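Local structure of Cas13d (uncultured Ruminococcus sp, 6IV9) at residues F257-P262 with L505-D510; V191-N196 with I636-A641; V277-A282 with D311-D316; I182-V187 with Q289-D294. The protein binds CRISPR RNA as a Cas13d effector and, through its two HEPN domains, directs maturation of that RNA and cleavage of target RNA. The protein carries 2 engineered substitutions. All blocks are in the same frame, centred on the assembly; numbering follows the deposited sequence.

Interaction 1: F257-P262 with L505-D510; sequences FGLEEP and LTYFLD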
# COMPACT_ATOMS: atom_id res chain seq x y z
N PHE A 257 -9.18 14.06 -5.21
CA PHE A 257 -9.28 13.13 -4.06
C PHE A 257 -10.73 12.86 -3.69
O PHE A 257 -10.95 12.17 -2.73
CB PHE A 257 -8.66 13.79 -2.84
CG PHE A 257 -7.18 14.02 -2.90
CD1 PHE A 257 -6.34 13.08 -3.47
CD2 PHE A 257 -6.62 15.14 -2.34
CE1 PHE A 257 -4.98 13.29 -3.49
CE2 PHE A 257 -5.26 15.35 -2.37
CZ PHE A 257 -4.44 14.42 -2.94
N GLY A 258 -11.67 13.39 -4.43
CA GLY A 258 -13.07 13.21 -4.03
C GLY A 258 -13.49 14.26 -3.02
O GLY A 258 -14.52 14.09 -2.44
N LEU A 259 -12.63 15.25 -2.76
CA LEU A 259 -12.95 16.39 -1.86
C LEU A 259 -13.41 17.60 -2.69
O LEU A 259 -12.69 18.55 -2.80
CB LEU A 259 -11.73 16.74 -1.02
CG LEU A 259 -11.34 15.67 -0.03
CD1 LEU A 259 -10.09 16.07 0.71
CD2 LEU A 259 -12.48 15.40 0.92
N GLU A 260 -14.61 17.50 -3.20
CA GLU A 260 -15.27 18.54 -4.02
C GLU A 260 -15.78 19.67 -3.13
O GLU A 260 -16.50 19.39 -2.21
CB GLU A 260 -16.48 17.84 -4.61
CG GLU A 260 -17.35 18.72 -5.47
CD GLU A 260 -17.65 18.01 -6.77
OE1 GLU A 260 -18.79 17.58 -6.95
OE2 GLU A 260 -16.71 17.85 -7.55
N GLU A 261 -15.51 20.92 -3.49
CA GLU A 261 -16.10 22.07 -2.76
C GLU A 261 -17.60 22.08 -3.06
O GLU A 261 -17.99 21.57 -4.08
CB GLU A 261 -15.44 23.39 -3.16
CG GLU A 261 -15.81 23.84 -4.56
CD GLU A 261 -15.21 25.13 -5.10
OE1 GLU A 261 -14.35 25.69 -4.46
OE2 GLU A 261 -15.63 25.54 -6.18
N PRO A 262 -18.46 22.66 -2.21
CA PRO A 262 -19.90 22.68 -2.47
C PRO A 262 -20.26 23.47 -3.73
O PRO A 262 -19.53 24.31 -4.12
CB PRO A 262 -20.47 23.44 -1.26
CG PRO A 262 -19.44 23.24 -0.19
CD PRO A 262 -18.12 23.25 -0.93
N LEU A 505 -7.81 8.52 5.54
CA LEU A 505 -6.51 8.53 4.84
C LEU A 505 -6.67 8.05 3.39
O LEU A 505 -6.00 8.53 2.54
CB LEU A 505 -5.57 7.57 5.56
CG LEU A 505 -4.48 8.17 6.42
CD1 LEU A 505 -4.78 9.58 6.88
CD2 LEU A 505 -4.13 7.26 7.58
N THR A 506 -7.62 7.14 3.16
CA THR A 506 -7.82 6.52 1.82
C THR A 506 -8.27 7.53 0.77
O THR A 506 -8.10 7.27 -0.39
CB THR A 506 -8.69 5.27 1.86
OG1 THR A 506 -10.03 5.67 2.05
CG2 THR A 506 -8.23 4.27 2.90
N TYR A 507 -8.77 8.68 1.18
CA TYR A 507 -9.18 9.74 0.23
C TYR A 507 -7.97 10.19 -0.61
O TYR A 507 -8.14 10.57 -1.73
CB TYR A 507 -9.69 10.96 0.98
CG TYR A 507 -11.18 10.96 1.16
CD1 TYR A 507 -11.79 10.14 2.08
CD2 TYR A 507 -11.98 11.76 0.38
CE1 TYR A 507 -13.16 10.13 2.24
CE2 TYR A 507 -13.36 11.76 0.51
CZ TYR A 507 -13.95 10.95 1.45
OH TYR A 507 -15.30 10.98 1.57
N PHE A 508 -6.80 10.16 0.00
CA PHE A 508 -5.56 10.65 -0.64
C PHE A 508 -4.84 9.54 -1.40
O PHE A 508 -3.83 9.84 -2.00
CB PHE A 508 -4.66 11.23 0.44
CG PHE A 508 -5.31 12.32 1.25
CD1 PHE A 508 -5.64 13.52 0.67
CD2 PHE A 508 -5.60 12.13 2.59
CE1 PHE A 508 -6.25 14.53 1.41
CE2 PHE A 508 -6.20 13.13 3.32
CZ PHE A 508 -6.52 14.33 2.74
N LEU A 509 -5.40 8.34 -1.43
CA LEU A 509 -4.67 7.18 -2.00
C LEU A 509 -5.36 6.55 -3.20
O LEU A 509 -6.55 6.58 -3.30
CB LEU A 509 -4.52 6.12 -0.91
CG LEU A 509 -3.81 6.56 0.37
CD1 LEU A 509 -3.72 5.43 1.35
CD2 LEU A 509 -2.44 7.11 0.07
N ASP A 510 -4.54 5.97 -4.06
CA ASP A 510 -4.93 5.18 -5.25
C ASP A 510 -5.36 3.79 -4.76
O ASP A 510 -4.96 3.41 -3.67
CB ASP A 510 -3.71 5.15 -6.18
CG ASP A 510 -3.87 4.39 -7.47
OD1 ASP A 510 -4.41 4.96 -8.41
OD2 ASP A 510 -3.50 3.23 -7.49
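F257 and F508 meet as a T-shaped (edge-to-face) pair: the edge of the F508 ring is turned to the face of F257, with the centroids 5.0 Å apart and the planes at 83°. The leading atom is F508 CD1, 3.6 Å from F257 CD2 and displaced toward the rim of that face. In F257, chi1 of -67° sets CG anti to the carbonyl carbon, beside the backbone N, and the ring beyond it presents this face to F508. F508 CA also lies over the F257 ring, as an off-centre CH-pi contact. Y507 works beside them. Its chi1 of -94° lies away from the usual staggered values, and its CD2 comes 3.3 Å from F257 O, while G258 O reaches the ring edge in plane. L259 then closes the side, its CD2 3.7 Å from Y507 CD2 and its CD1 4.2 Å from F508 CE1. Branched and flexible, leucine suits this corner between two rings. G258, next to the Y507 ring, has a positive phi at which a CB would press on the preceding carbonyl O, which calls for glycine. An alanine in place of F257 would remove the face that receives F508, and would probably open a gap between the two loops and leave the F508 ring freer to turn. These are two interhelical loops, one leading to helix 267-291 and the other to helix 511-535. Helix 168-197 packs on F257 through L194 and M197 and on F508 through I190, while M280 of helix 267-291 covers L259 and Y507.

Interaction 2: V191-N196 with I636-A641; sequences VYALNN and IKYANA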
# COMPACT_ATOMS: atom_id res chain seq x y z
N VAL A 191 1.74 13.95 2.23
CA VAL A 191 2.22 15.34 2.47
C VAL A 191 2.84 15.87 1.18
O VAL A 191 2.64 17.01 0.86
CB VAL A 191 3.21 15.37 3.64
CG1 VAL A 191 3.90 16.71 3.74
CG2 VAL A 191 2.53 15.02 4.94
N TYR A 192 3.61 15.04 0.49
CA TYR A 192 4.23 15.50 -0.77
C TYR A 192 3.14 15.81 -1.79
O TYR A 192 3.20 16.82 -2.43
CB TYR A 192 5.17 14.43 -1.33
CG TYR A 192 5.54 14.65 -2.76
CD1 TYR A 192 6.42 15.65 -3.13
CD2 TYR A 192 4.99 13.88 -3.76
CE1 TYR A 192 6.75 15.86 -4.46
CE2 TYR A 192 5.31 14.08 -5.09
CZ TYR A 192 6.19 15.08 -5.44
OH TYR A 192 6.50 15.24 -6.75
N ALA A 193 2.13 14.96 -1.89
CA ALA A 193 1.05 15.18 -2.87
C ALA A 193 0.33 16.50 -2.57
O ALA A 193 0.06 17.24 -3.48
CB ALA A 193 0.10 14.03 -2.83
N LEU A 194 0.03 16.75 -1.30
CA LEU A 194 -0.67 18.00 -0.94
C LEU A 194 0.19 19.22 -1.28
O LEU A 194 -0.35 20.15 -1.83
CB LEU A 194 -1.05 17.93 0.54
CG LEU A 194 -2.16 16.93 0.82
CD1 LEU A 194 -2.30 16.66 2.30
CD2 LEU A 194 -3.46 17.42 0.23
N ASN A 195 1.48 19.18 -0.98
CA ASN A 195 2.39 20.29 -1.34
C ASN A 195 2.49 20.42 -2.86
O ASN A 195 2.49 21.53 -3.35
CB ASN A 195 3.78 20.11 -0.73
CG ASN A 195 3.80 20.60 0.70
OD1 ASN A 195 3.84 21.78 0.93
ND2 ASN A 195 3.72 19.69 1.64
N ASN A 196 2.57 19.30 -3.55
CA ASN A 196 2.72 19.27 -5.02
C ASN A 196 1.49 19.88 -5.69
O ASN A 196 1.63 20.58 -6.67
CB ASN A 196 2.88 17.84 -5.53
CG ASN A 196 3.14 17.83 -7.01
OD1 ASN A 196 4.00 18.53 -7.49
ND2 ASN A 196 2.37 17.06 -7.74
N ILE A 636 -0.96 13.45 -11.74
CA ILE A 636 -1.13 14.85 -11.29
C ILE A 636 -0.78 14.97 -9.81
O ILE A 636 -0.19 15.94 -9.44
CB ILE A 636 -2.55 15.35 -11.59
CG1 ILE A 636 -2.82 15.33 -13.09
CG2 ILE A 636 -2.74 16.73 -11.01
CD1 ILE A 636 -1.82 16.09 -13.89
N LYS A 637 -1.17 13.99 -9.02
CA LYS A 637 -0.93 13.99 -7.56
C LYS A 637 0.57 14.01 -7.25
O LYS A 637 0.98 14.78 -6.41
CB LYS A 637 -1.51 12.66 -7.09
CG LYS A 637 -1.63 12.43 -5.61
CD LYS A 637 -2.57 11.28 -5.31
CE LYS A 637 -1.90 9.93 -5.29
NZ LYS A 637 -2.67 8.93 -4.53
N TYR A 638 1.34 13.17 -7.93
CA TYR A 638 2.78 13.02 -7.60
C TYR A 638 3.70 13.73 -8.59
O TYR A 638 4.87 13.83 -8.31
CB TYR A 638 3.13 11.53 -7.53
CG TYR A 638 2.57 10.84 -6.32
CD1 TYR A 638 2.73 11.37 -5.06
CD2 TYR A 638 1.86 9.66 -6.43
CE1 TYR A 638 2.20 10.75 -3.94
CE2 TYR A 638 1.34 9.03 -5.33
CZ TYR A 638 1.52 9.57 -4.08
OH TYR A 638 0.99 8.96 -3.00
N ALA A 639 3.18 14.18 -9.71
CA ALA A 639 4.07 14.80 -10.71
C ALA A 639 3.49 16.11 -11.24
O ALA A 639 2.78 16.76 -10.53
CB ALA A 639 4.41 13.82 -11.80
N ASN A 640 3.90 16.50 -12.43
CA ASN A 640 3.50 17.76 -13.08
C ASN A 640 3.09 17.43 -14.52
O ASN A 640 3.89 16.82 -15.19
CB ASN A 640 4.65 18.75 -12.98
CG ASN A 640 4.35 20.07 -13.66
OD1 ASN A 640 4.49 20.20 -14.85
ND2 ASN A 640 3.90 21.02 -12.89
N ALA A 641 1.94 17.89 -14.97
CA ALA A 641 1.43 17.50 -16.30
C ALA A 641 2.40 17.90 -17.40
O ALA A 641 2.68 17.11 -18.25
CB ALA A 641 0.10 18.17 -16.53
O HOH W 1 3.24 19.91 -9.92
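N196 joins helix 168-197 to the last turn of helix 630-638 and the residues after it, and its carboxamide does most of the polar work. Starting at the backbone, N196 CB passes 3.7 Å from K637 O. A chi1 of -175° puts CG anti to the backbone N, where it lies near both A639 O and K637 O. At the tip, ND2 spends its two hydrogens on two carbonyls lying in different directions: A639 O at 2.8 Å, nearly straight at 172° and in the amide plane, and K637 O at 3.0 Å, where the donor stands above the carbonyl plane. The other branch, OD1, accepts from a water at 2.9 Å that in turn accepts from N640 ND2. Asparagine suits the place because one flat group offers both donors and an acceptor, and carbonyls at the C-terminal end of a helix commonly lack a backbone partner. Y192 meets the same need: its OH donates to Y638 O at 2.7 Å, while its CD2 touches Y638 CD1 at 3.6 Å. Alongside them on the same helix, A193 is small enough for the backbones to come close, its CB 3.6 Å from K637 CG. The contact therefore ties down a helix C-terminus just ahead of N640, which caps the next helix through K643 N. Around it, Y192 packs on V832 and R833 of helix 830-833, L194 faces L281 of helix 267-291, and K637 NZ hydrogen-bonds to F508 O and forms a salt bridge with E513 of helix 511-535, which also bonds Y638 OH.

Interaction 3: V277-A282 with D311-D316; sequences VYHMLA and DPEYRD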
# COMPACT_ATOMS: atom_id res chain seq x y z
N VAL A 277 -11.92 19.63 5.53
CA VAL A 277 -10.59 19.52 4.85
C VAL A 277 -9.49 19.83 5.86
O VAL A 277 -8.52 19.11 5.91
CB VAL A 277 -10.51 20.43 3.62
CG1 VAL A 277 -9.12 20.42 3.02
CG2 VAL A 277 -11.53 20.05 2.58
N TYR A 278 -9.70 20.85 6.68
CA TYR A 278 -8.68 21.21 7.70
C TYR A 278 -8.47 20.02 8.65
O TYR A 278 -7.34 19.70 8.92
CB TYR A 278 -9.18 22.39 8.53
CG TYR A 278 -8.36 22.61 9.78
CD1 TYR A 278 -7.04 22.96 9.69
CD2 TYR A 278 -8.90 22.43 11.03
CE1 TYR A 278 -6.27 23.15 10.82
CE2 TYR A 278 -8.14 22.62 12.17
CZ TYR A 278 -6.82 22.98 12.06
OH TYR A 278 -6.05 23.16 13.16
N HIS A 279 -9.54 19.39 9.10
CA HIS A 279 -9.41 18.26 10.04
C HIS A 279 -8.61 17.13 9.38
O HIS A 279 -7.83 16.50 10.07
CB HIS A 279 -10.80 17.79 10.46
CG HIS A 279 -11.47 18.73 11.40
ND1 HIS A 279 -12.81 18.71 11.63
CD2 HIS A 279 -10.98 19.70 12.18
CE1 HIS A 279 -13.11 19.63 12.49
NE2 HIS A 279 -12.02 20.24 12.84
N MET A 280 -8.87 16.86 8.11
CA MET A 280 -8.15 15.78 7.41
C MET A 280 -6.66 16.11 7.35
O MET A 280 -5.87 15.28 7.71
CB MET A 280 -8.72 15.60 6.00
CG MET A 280 -10.14 15.09 6.00
SD MET A 280 -10.98 15.05 4.41
CE MET A 280 -10.20 13.65 3.63
N LEU A 281 -6.31 17.33 6.95
CA LEU A 281 -4.89 17.74 6.83
C LEU A 281 -4.21 17.74 8.20
O LEU A 281 -3.13 17.26 8.30
CB LEU A 281 -4.84 19.14 6.22
CG LEU A 281 -5.47 19.27 4.84
CD1 LEU A 281 -5.30 20.68 4.32
CD2 LEU A 281 -4.88 18.28 3.88
N ALA A 282 -4.88 18.28 9.20
CA ALA A 282 -4.30 18.33 10.56
C ALA A 282 -4.06 16.91 11.07
O ALA A 282 -3.09 16.70 11.74
CB ALA A 282 -5.23 19.09 11.45
N ASP A 311 -10.18 17.51 20.06
CA ASP A 311 -11.53 18.11 20.14
C ASP A 311 -12.52 17.21 19.40
O ASP A 311 -12.19 16.73 18.35
CB ASP A 311 -11.57 19.50 19.51
CG ASP A 311 -12.84 20.25 19.84
OD1 ASP A 311 -13.86 19.99 19.22
OD2 ASP A 311 -12.79 21.06 20.74
N PRO A 312 -13.76 17.08 19.88
CA PRO A 312 -14.77 16.22 19.27
C PRO A 312 -15.12 16.61 17.83
O PRO A 312 -15.65 15.82 17.13
CB PRO A 312 -16.01 16.39 20.15
CG PRO A 312 -15.50 16.97 21.43
CD PRO A 312 -14.27 17.75 21.06
N GLU A 313 -14.82 17.84 17.44
CA GLU A 313 -15.14 18.30 16.06
C GLU A 313 -14.38 17.43 15.05
O GLU A 313 -14.90 17.19 13.99
CB GLU A 313 -14.91 19.80 15.91
CG GLU A 313 -13.46 20.24 15.98
CD GLU A 313 -13.26 21.71 15.64
OE1 GLU A 313 -14.04 22.51 16.12
OE2 GLU A 313 -12.35 22.02 14.91
N TYR A 314 -13.18 17.00 15.38
CA TYR A 314 -12.40 16.14 14.46
C TYR A 314 -13.13 14.81 14.26
O TYR A 314 -13.21 14.34 13.17
CB TYR A 314 -11.01 15.87 15.03
CG TYR A 314 -10.04 16.99 14.86
CD1 TYR A 314 -10.00 18.05 15.75
CD2 TYR A 314 -9.15 17.00 13.81
CE1 TYR A 314 -9.09 19.08 15.59
CE2 TYR A 314 -8.23 18.01 13.65
CZ TYR A 314 -8.21 19.07 14.54
OH TYR A 314 -7.29 20.04 14.36
N ARG A 315 -13.66 14.26 15.34
CA ARG A 315 -14.41 12.98 15.30
C ARG A 315 -15.67 13.15 14.46
O ARG A 315 -16.07 12.21 13.84
CB ARG A 315 -14.56 12.38 16.69
CG ARG A 315 -13.24 11.92 17.27
CD ARG A 315 -13.36 11.12 18.54
NE ARG A 315 -13.86 11.92 19.64
CZ ARG A 315 -13.16 12.83 20.28
NH1 ARG A 315 -11.90 13.02 19.99
NH2 ARG A 315 -13.74 13.57 21.20
N ASP A 316 -16.27 14.33 14.50
CA ASP A 316 -17.48 14.60 13.69
C ASP A 316 -17.11 14.51 12.21
O ASP A 316 -17.90 14.02 11.44
CB ASP A 316 -18.09 15.95 14.06
CG ASP A 316 -18.80 15.91 15.39
OD1 ASP A 316 -19.12 14.83 15.85
OD2 ASP A 316 -19.00 16.96 15.94
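E313 sets its CG between the backbone N and the carbonyl carbon (chi1 68°), while H279 holds its own CG anti to the carbonyl carbon; these torsions set the two CG atoms so that the side chains can cross at about a right angle, with the ring and carboxylate planes 53° apart. H279 NE2 donates to E313 OE2 at 2.7 Å. The oxygen lies in the ring plane, yet it is met from above the carboxylate plane, and it also accepts from Y219 N. Y314 lies over one face of the imidazole, its CA making a CH-pi contact there, and H279 CD2 sits over the centre of the Y314 ring, 3.5 Å from Y314 CE2. The framework is a steep helix-helix crossing, -105° between the short axes of 277-282 and 312-316, at the start of a helix whose N-cap, D311, accepts from E313 N. An alanine at H279 would take the imidazole away, and would probably leave E313 OE2 without its mate on helix 267-291, T317 OG1 without its ND1 partner, and a gap against the Y314 ring. A282 CB, small enough to fit at the edge of that ring, approaches Y314 OH to 3.7 Å. Y278 CE2 comes within 3.5 Å of the same oxygen, and both tyrosine hydroxyls are hydrogen-bonded to N217 O.

Interaction 4: I182-V187 with Q289-D294; sequences ILAVYV and QCVFHD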
# COMPACT_ATOMS: atom_id res chain seq x y z
N ILE A 182 4.89 1.36 7.72
CA ILE A 182 3.96 1.57 6.58
C ILE A 182 3.27 2.94 6.67
O ILE A 182 3.09 3.55 5.67
CB ILE A 182 3.00 0.38 6.35
CG1 ILE A 182 2.47 0.39 4.92
CG2 ILE A 182 1.88 0.36 7.35
CD1 ILE A 182 3.46 -0.09 3.91
N LEU A 183 2.92 3.39 7.87
CA LEU A 183 2.29 4.72 8.01
C LEU A 183 3.29 5.80 7.60
O LEU A 183 2.88 6.77 7.01
CB LEU A 183 1.79 4.93 9.43
CG LEU A 183 0.52 4.17 9.78
CD1 LEU A 183 0.23 4.29 11.26
CD2 LEU A 183 -0.64 4.66 8.95
N ALA A 184 4.57 5.60 7.91
CA ALA A 184 5.61 6.58 7.55
C ALA A 184 5.67 6.73 6.03
O ALA A 184 5.82 7.84 5.55
CB ALA A 184 6.93 6.15 8.11
N VAL A 185 5.56 5.63 5.30
CA VAL A 185 5.59 5.72 3.82
C VAL A 185 4.39 6.52 3.32
O VAL A 185 4.57 7.44 2.58
CB VAL A 185 5.55 4.31 3.22
CG1 VAL A 185 5.21 4.35 1.75
CG2 VAL A 185 6.81 3.52 3.47
N TYR A 186 3.19 6.15 3.73
CA TYR A 186 1.96 6.82 3.23
C TYR A 186 1.83 8.28 3.66
O TYR A 186 1.44 9.06 2.85
CB TYR A 186 0.74 5.90 3.33
CG TYR A 186 0.90 4.78 2.35
CD1 TYR A 186 0.78 4.99 1.00
CD2 TYR A 186 1.34 3.55 2.78
CE1 TYR A 186 1.00 3.98 0.09
CE2 TYR A 186 1.54 2.52 1.89
CZ TYR A 186 1.38 2.74 0.54
OH TYR A 186 1.63 1.74 -0.34
N VAL A 187 2.13 8.61 4.90
CA VAL A 187 2.04 10.05 5.29
C VAL A 187 3.08 10.85 4.50
O VAL A 187 2.81 11.96 4.14
CB VAL A 187 2.11 10.32 6.80
CG1 VAL A 187 0.94 9.68 7.52
CG2 VAL A 187 3.42 9.90 7.40
N GLN A 289 3.96 13.68 12.62
CA GLN A 289 4.71 14.09 13.84
C GLN A 289 4.96 12.89 14.77
O GLN A 289 5.72 13.04 15.69
CB GLN A 289 3.99 15.22 14.55
CG GLN A 289 4.02 16.52 13.78
CD GLN A 289 3.04 17.51 14.34
OE1 GLN A 289 2.82 17.58 15.54
NE2 GLN A 289 2.40 18.26 13.48
N CYS A 290 4.23 11.80 14.57
CA CYS A 290 4.39 10.61 15.42
C CYS A 290 5.36 9.60 14.82
O CYS A 290 5.82 8.78 15.56
CB CYS A 290 3.05 9.91 15.58
SG CYS A 290 1.90 10.87 16.58
N VAL A 291 5.57 9.62 13.51
CA VAL A 291 6.47 8.62 12.88
C VAL A 291 7.77 9.25 12.39
O VAL A 291 8.61 8.51 11.92
CB VAL A 291 5.73 7.87 11.75
CG1 VAL A 291 4.61 7.03 12.30
CG2 VAL A 291 5.20 8.84 10.73
N PHE A 292 7.90 10.57 12.51
CA PHE A 292 9.14 11.28 12.13
C PHE A 292 9.53 12.25 13.25
O PHE A 292 8.67 12.72 13.94
CB PHE A 292 8.99 11.99 10.78
CG PHE A 292 8.98 11.03 9.62
CD1 PHE A 292 10.13 10.36 9.25
CD2 PHE A 292 7.82 10.79 8.93
CE1 PHE A 292 10.11 9.48 8.19
CE2 PHE A 292 7.81 9.90 7.88
CZ PHE A 292 8.95 9.25 7.52
N HIS A 293 10.82 12.52 13.40
CA HIS A 293 11.25 13.42 14.50
C HIS A 293 11.33 14.86 14.00
O HIS A 293 11.55 15.09 12.82
CB HIS A 293 12.52 12.89 15.15
CG HIS A 293 12.34 11.54 15.75
ND1 HIS A 293 11.85 10.49 15.03
CD2 HIS A 293 12.53 11.09 17.00
CE1 HIS A 293 11.77 9.43 15.80
NE2 HIS A 293 12.18 9.77 17.01
N ASP A 294 11.20 15.79 14.93
CA ASP A 294 11.32 17.23 14.61
C ASP A 294 12.80 17.63 14.57
O ASP A 294 13.64 16.77 14.75
CB ASP A 294 10.52 18.09 15.59
CG ASP A 294 11.00 18.00 17.02
OD1 ASP A 294 12.16 17.65 17.24
OD2 ASP A 294 10.20 18.29 17.89
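A184 is the first residue of 182-187 to press on the other segment, with side chain and backbone alike. Its CB lies 3.7 Å from F292 CZ, its CA is 3.9 Å from V291 CG2, and its carbonyl O reaches the in-plane edge of the F292 ring, 3.7 Å from CE2. Alanine suits this position because a single methyl lets a ring edge and a valine branch sit right against the helix. V185 points to the other side of the helix, toward A743 and I747 of helix 713-760. One turn after A184, V187 turns back: its CG2 meets V291 CG2 at 3.9 Å, branch against branch. F292 has already left helical geometry; chi1 of -73° sets its CG anti to the carbonyl carbon, and the ring beyond it brings its CE2-CZ edge to A184. The sequence QCVFH at 289-293 is consistent with the end of the R-X4-H motif of a HEPN domain, H293 being its histidine; the alanine just before Q289, where the motif has arginine, is probably one of the engineered substitutions. Methyl groups, a ring edge and the A184 carbonyl make up the contact, with no polar bond across, so shape complementarity holds the end of helix 267-291 against helix 168-197, while helix 713-760 supplies polar partners, H750 ND1 to V291 O and E753 OE1 to H293 N.

All four contacts are largely buried, though each has exposed or partly exposed residues in its segments. Interactions 2 and 4 use different parts of helix 168-197, and interactions 3 and 4 share helix 267-291, so these two helices run through most of the set. Interaction 1 touches each of the others: K637 NZ of interaction 2 reaches F508 O, M280 of interaction 3 packs on its rings, and Y186 of interaction 4 meets L509. Chemistry follows place. Loops meet through aromatic rings in interaction 1, helix-end carbonyls draw amide and hydroxyl donors in interaction 2, a histidine-carboxylate bond marks interaction 3, farthest from the chain's centre, and interaction 4, closest to it, is apolar.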